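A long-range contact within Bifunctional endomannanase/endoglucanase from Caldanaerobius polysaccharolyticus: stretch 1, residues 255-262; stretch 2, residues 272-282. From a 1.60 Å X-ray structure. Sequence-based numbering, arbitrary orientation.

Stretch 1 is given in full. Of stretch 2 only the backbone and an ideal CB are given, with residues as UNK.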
# COMPACT_ATOMS: atom_id res chain seq x y z
N HIS A 255 5.09 8.34 3.88
CA HIS A 255 5.09 6.99 4.43
C HIS A 255 5.20 6.00 3.27
O HIS A 255 4.81 6.31 2.15
CB HIS A 255 3.79 6.72 5.20
CG HIS A 255 3.77 5.41 5.92
ND1 HIS A 255 3.23 4.27 5.36
CD2 HIS A 255 4.24 5.05 7.13
CE1 HIS A 255 3.37 3.26 6.21
NE2 HIS A 255 3.98 3.71 7.29
N ILE A 256 5.78 4.83 3.53
CA ILE A 256 5.91 3.80 2.50
C ILE A 256 4.80 2.77 2.72
O ILE A 256 4.91 1.88 3.56
CB ILE A 256 7.31 3.12 2.56
CG1 ILE A 256 8.41 4.16 2.32
CG2 ILE A 256 7.40 2.00 1.53
CD1 ILE A 256 8.38 4.81 0.95
N GLY A 257 3.71 2.95 1.98
CA GLY A 257 2.54 2.08 2.10
C GLY A 257 2.74 0.62 1.74
O GLY A 257 2.03 -0.24 2.25
N GLU A 258 3.65 0.37 0.81
CA GLU A 258 3.99 -0.99 0.39
C GLU A 258 5.44 -1.04 -0.03
O GLU A 258 5.96 -0.08 -0.61
CB GLU A 258 3.21 -1.43 -0.85
CG GLU A 258 1.70 -1.47 -0.79
CD GLU A 258 1.10 -1.90 -2.12
OE1 GLU A 258 1.81 -2.55 -2.93
OE2 GLU A 258 -0.08 -1.61 -2.36
N PHE A 259 6.08 -2.16 0.26
CA PHE A 259 7.45 -2.42 -0.16
C PHE A 259 7.72 -3.90 0.02
O PHE A 259 6.96 -4.61 0.68
CB PHE A 259 8.48 -1.54 0.57
CG PHE A 259 8.90 -2.05 1.92
CD1 PHE A 259 10.19 -2.54 2.12
CD2 PHE A 259 8.03 -2.01 3.01
CE1 PHE A 259 10.61 -2.96 3.39
CE2 PHE A 259 8.43 -2.43 4.27
CZ PHE A 259 9.73 -2.91 4.46
N GLY A 260 8.78 -4.38 -0.61
CA GLY A 260 9.11 -5.78 -0.47
C GLY A 260 9.68 -6.39 -1.73
O GLY A 260 9.83 -5.72 -2.76
N CYS A 261 9.95 -7.69 -1.65
CA CYS A 261 10.52 -8.43 -2.76
C CYS A 261 9.79 -9.75 -2.96
O CYS A 261 9.43 -10.42 -1.98
CB CYS A 261 12.00 -8.70 -2.46
SG CYS A 261 12.91 -9.52 -3.77
N PHE A 262 9.57 -10.12 -4.22
CA PHE A 262 8.89 -11.36 -4.57
C PHE A 262 9.81 -12.54 -4.18
O PHE A 262 10.98 -12.34 -3.85
CB PHE A 262 8.57 -11.36 -6.06
CG PHE A 262 7.59 -12.42 -6.49
CD1 PHE A 262 6.45 -12.68 -5.75
CD2 PHE A 262 7.82 -13.14 -7.66
CE1 PHE A 262 5.53 -13.65 -6.17
CE2 PHE A 262 6.91 -14.11 -8.09
CZ PHE A 262 5.76 -14.36 -7.34
N UNK A 272 20.30 -8.00 0.59
CA UNK A 272 21.22 -6.91 0.30
C UNK A 272 20.44 -5.65 -0.10
O UNK A 272 20.78 -4.54 0.32
CB UNK A 272 22.20 -7.31 -0.81
N UNK A 273 19.39 -5.85 -0.88
CA UNK A 273 18.55 -4.75 -1.32
C UNK A 273 17.74 -4.20 -0.14
O UNK A 273 17.63 -2.98 0.04
CB UNK A 273 17.62 -5.20 -2.45
N UNK A 274 17.21 -5.10 0.69
CA UNK A 274 16.45 -4.69 1.88
C UNK A 274 17.30 -3.80 2.78
O UNK A 274 16.82 -2.82 3.34
CB UNK A 274 15.97 -5.91 2.66
N UNK A 275 18.58 -4.16 2.93
CA UNK A 275 19.48 -3.38 3.77
C UNK A 275 19.59 -1.94 3.29
O UNK A 275 19.64 -1.02 4.11
CB UNK A 275 20.87 -4.03 3.80
N UNK A 276 19.59 -1.74 1.98
CA UNK A 276 19.66 -0.40 1.41
C UNK A 276 18.38 0.41 1.61
O UNK A 276 18.43 1.53 2.12
CB UNK A 276 19.97 -0.50 -0.08
N UNK A 277 17.24 -0.14 1.20
CA UNK A 277 15.98 0.59 1.34
C UNK A 277 15.61 0.86 2.79
O UNK A 277 15.24 1.98 3.14
CB UNK A 277 14.85 -0.19 0.66
N UNK A 278 15.77 -0.14 3.66
CA UNK A 278 15.44 0.03 5.07
C UNK A 278 16.36 1.03 5.76
O UNK A 278 15.90 1.84 6.57
CB UNK A 278 15.51 -1.32 5.79
N UNK A 279 17.65 1.01 5.43
CA UNK A 279 18.59 1.96 6.04
C UNK A 279 18.22 3.38 5.59
O UNK A 279 18.38 4.33 6.35
CB UNK A 279 20.03 1.63 5.66
N UNK A 280 17.72 3.51 4.37
CA UNK A 280 17.29 4.81 3.86
C UNK A 280 16.04 5.26 4.61
O UNK A 280 15.93 6.42 4.98
CB UNK A 280 17.02 4.75 2.35
N UNK A 281 15.11 4.34 4.85
CA UNK A 281 13.89 4.68 5.57
C UNK A 281 14.21 5.14 6.99
O UNK A 281 13.59 6.07 7.50
CB UNK A 281 12.94 3.48 5.60
N UNK A 282 15.20 4.50 7.61
CA UNK A 282 15.61 4.87 8.97
C UNK A 282 16.22 6.27 8.96
O UNK A 282 15.89 7.10 9.81
CB UNK A 282 16.61 3.86 9.53

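Stretch 2 has helical phi/psi throughout, and its axis passes 11.1 Å from that of strand 255-259 at 143° between N-to-C directions. Its ideal CB atoms stand well off stretch 1, so contact depends largely on long side chains; the apolar surface of Ile 256, Phe 259 and Cys 261 favours hydrophobic ones.

Position 272 is out of reach of stretch 1, and many residues would suit. It is Arg 272, which does not touch stretch 1 and pairs with the side chain at 276.

At 273 CA-to-CB points toward stretch 1, but nothing there lies within 5.5 Å of the ideal CB. A large side chain, aromatic or long aliphatic, is needed to reach the segment at 260-261. The residue is Trp 273, chi1 t; its CH2 comes 3.5 Å from Gly 260 O, and its CZ3 4.2 Å from Cys 261 CB.

Position 274 points sideways, yet its CA is 7.8 Å from the CA of Gly 260, so the backbone there is within range of a long side chain. A long apolar or aromatic group could turn inward. Phe 274 does so, with chi1 at -92°, between wells: CZ lies 4.0 Å from Gly 260 CA, and the ring edge meets Phe 259, CE1 to CE1 at 3.7 Å.

Positions 275 and 276 are out of reach, and polar residues are as plausible as others. They are Glu 275 and Asp 276; Asp 276 OD1 accepts from Arg 272 NH1 at 2.9 Å, a salt bridge.

At 277 the ideal CB points toward stretch 1, 5.4 Å from Phe 259 CD1. A small or medium apolar residue fits this spacing; Val 277 CG2 is 4.6 Å from Phe 259 CD1, just beyond the contact limit.

At 278 CA-to-CB points sideways and nothing of stretch 1 lies within 5.5 Å of the ideal CB, but a branched or long apolar chain could bend back to the Phe 259 ring. Leu 278 (m, t) brings CD2 to 3.8 Å from Phe 259 CE1.

Positions 279 and 280 are out of reach and little constrained by stretch 1. They are Ser 279 and Leu 280.

At 281 CA-to-CB points toward Ile 256, CA to CA 8.6 Å, with the Phe 259 ring nearby. An aromatic or long aliphatic group would span this gap. Tyr 281, chi1 m, presents one face to Ile 256, whose CG1 lies 4.0 Å from the ring centroid and 20° off its normal, a CH-pi contact. Its edge points toward the face of Phe 259, with planes at 84° and Tyr 281 CE2 4.1 Å from Phe 259 CD1. The hydroxyl is hydrogen-bonded elsewhere in the structure.

Position 282 is out of reach, so a polar chain is acceptable; Lys 282 is extended, all four chi angles t.

Stretch 2, residues 272-282: RWFEDVLSLYK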
# COMPACT_ATOMS: atom_id res chain seq x y z
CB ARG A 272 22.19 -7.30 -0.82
CG ARG A 272 23.21 -6.23 -1.16
CD ARG A 272 24.10 -5.91 0.03
NE ARG A 272 24.97 -4.77 -0.24
CZ ARG A 272 24.63 -3.50 -0.07
NH1 ARG A 272 23.42 -3.19 0.38
NH2 ARG A 272 25.51 -2.54 -0.33
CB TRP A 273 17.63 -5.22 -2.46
CG TRP A 273 16.53 -4.26 -2.79
CD1 TRP A 273 16.60 -3.15 -3.58
CD2 TRP A 273 15.19 -4.31 -2.29
NE1 TRP A 273 15.39 -2.50 -3.59
CE2 TRP A 273 14.51 -3.19 -2.81
CE3 TRP A 273 14.51 -5.19 -1.44
CZ2 TRP A 273 13.16 -2.93 -2.51
CZ3 TRP A 273 13.18 -4.93 -1.14
CH2 TRP A 273 12.52 -3.81 -1.67
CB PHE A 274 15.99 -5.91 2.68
CG PHE A 274 14.62 -6.42 2.31
CD1 PHE A 274 13.49 -5.64 2.54
CD2 PHE A 274 14.46 -7.69 1.78
CE1 PHE A 274 12.22 -6.13 2.24
CE2 PHE A 274 13.19 -8.19 1.48
CZ PHE A 274 12.07 -7.40 1.71
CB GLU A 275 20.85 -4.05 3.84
CG GLU A 275 20.82 -5.36 4.62
CD GLU A 275 22.11 -6.15 4.53
OE1 GLU A 275 22.78 -6.09 3.48
OE2 GLU A 275 22.44 -6.85 5.51
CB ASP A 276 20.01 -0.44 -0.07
CG ASP A 276 21.51 -0.55 -0.32
OD1 ASP A 276 22.29 -0.51 0.65
OD2 ASP A 276 21.89 -0.66 -1.50
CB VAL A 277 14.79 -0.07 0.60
CG1 VAL A 277 15.04 -0.07 -0.90
CG2 VAL A 277 14.53 -1.48 1.11
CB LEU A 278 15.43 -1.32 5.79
CG LEU A 278 14.24 -2.21 5.45
CD1 LEU A 278 14.44 -3.61 6.01
CD2 LEU A 278 12.95 -1.60 6.00
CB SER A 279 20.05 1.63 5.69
OG SER A 279 20.30 1.74 4.30
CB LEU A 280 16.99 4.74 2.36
CG LEU A 280 18.20 4.82 1.43
CD1 LEU A 280 17.75 4.70 -0.01
CD2 LEU A 280 18.94 6.14 1.65
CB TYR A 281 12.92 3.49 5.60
CG TYR A 281 12.42 3.05 4.24
CD1 TYR A 281 12.53 3.87 3.12
CD2 TYR A 281 11.87 1.78 4.07
CE1 TYR A 281 12.10 3.45 1.86
CE2 TYR A 281 11.43 1.34 2.82
CZ TYR A 281 11.55 2.18 1.73
OH TYR A 281 11.13 1.72 0.50
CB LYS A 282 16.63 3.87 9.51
CG LYS A 282 16.97 4.10 10.98
CD LYS A 282 17.96 3.07 11.50
CE LYS A 282 18.18 3.24 12.99
NZ LYS A 282 19.14 2.24 13.52
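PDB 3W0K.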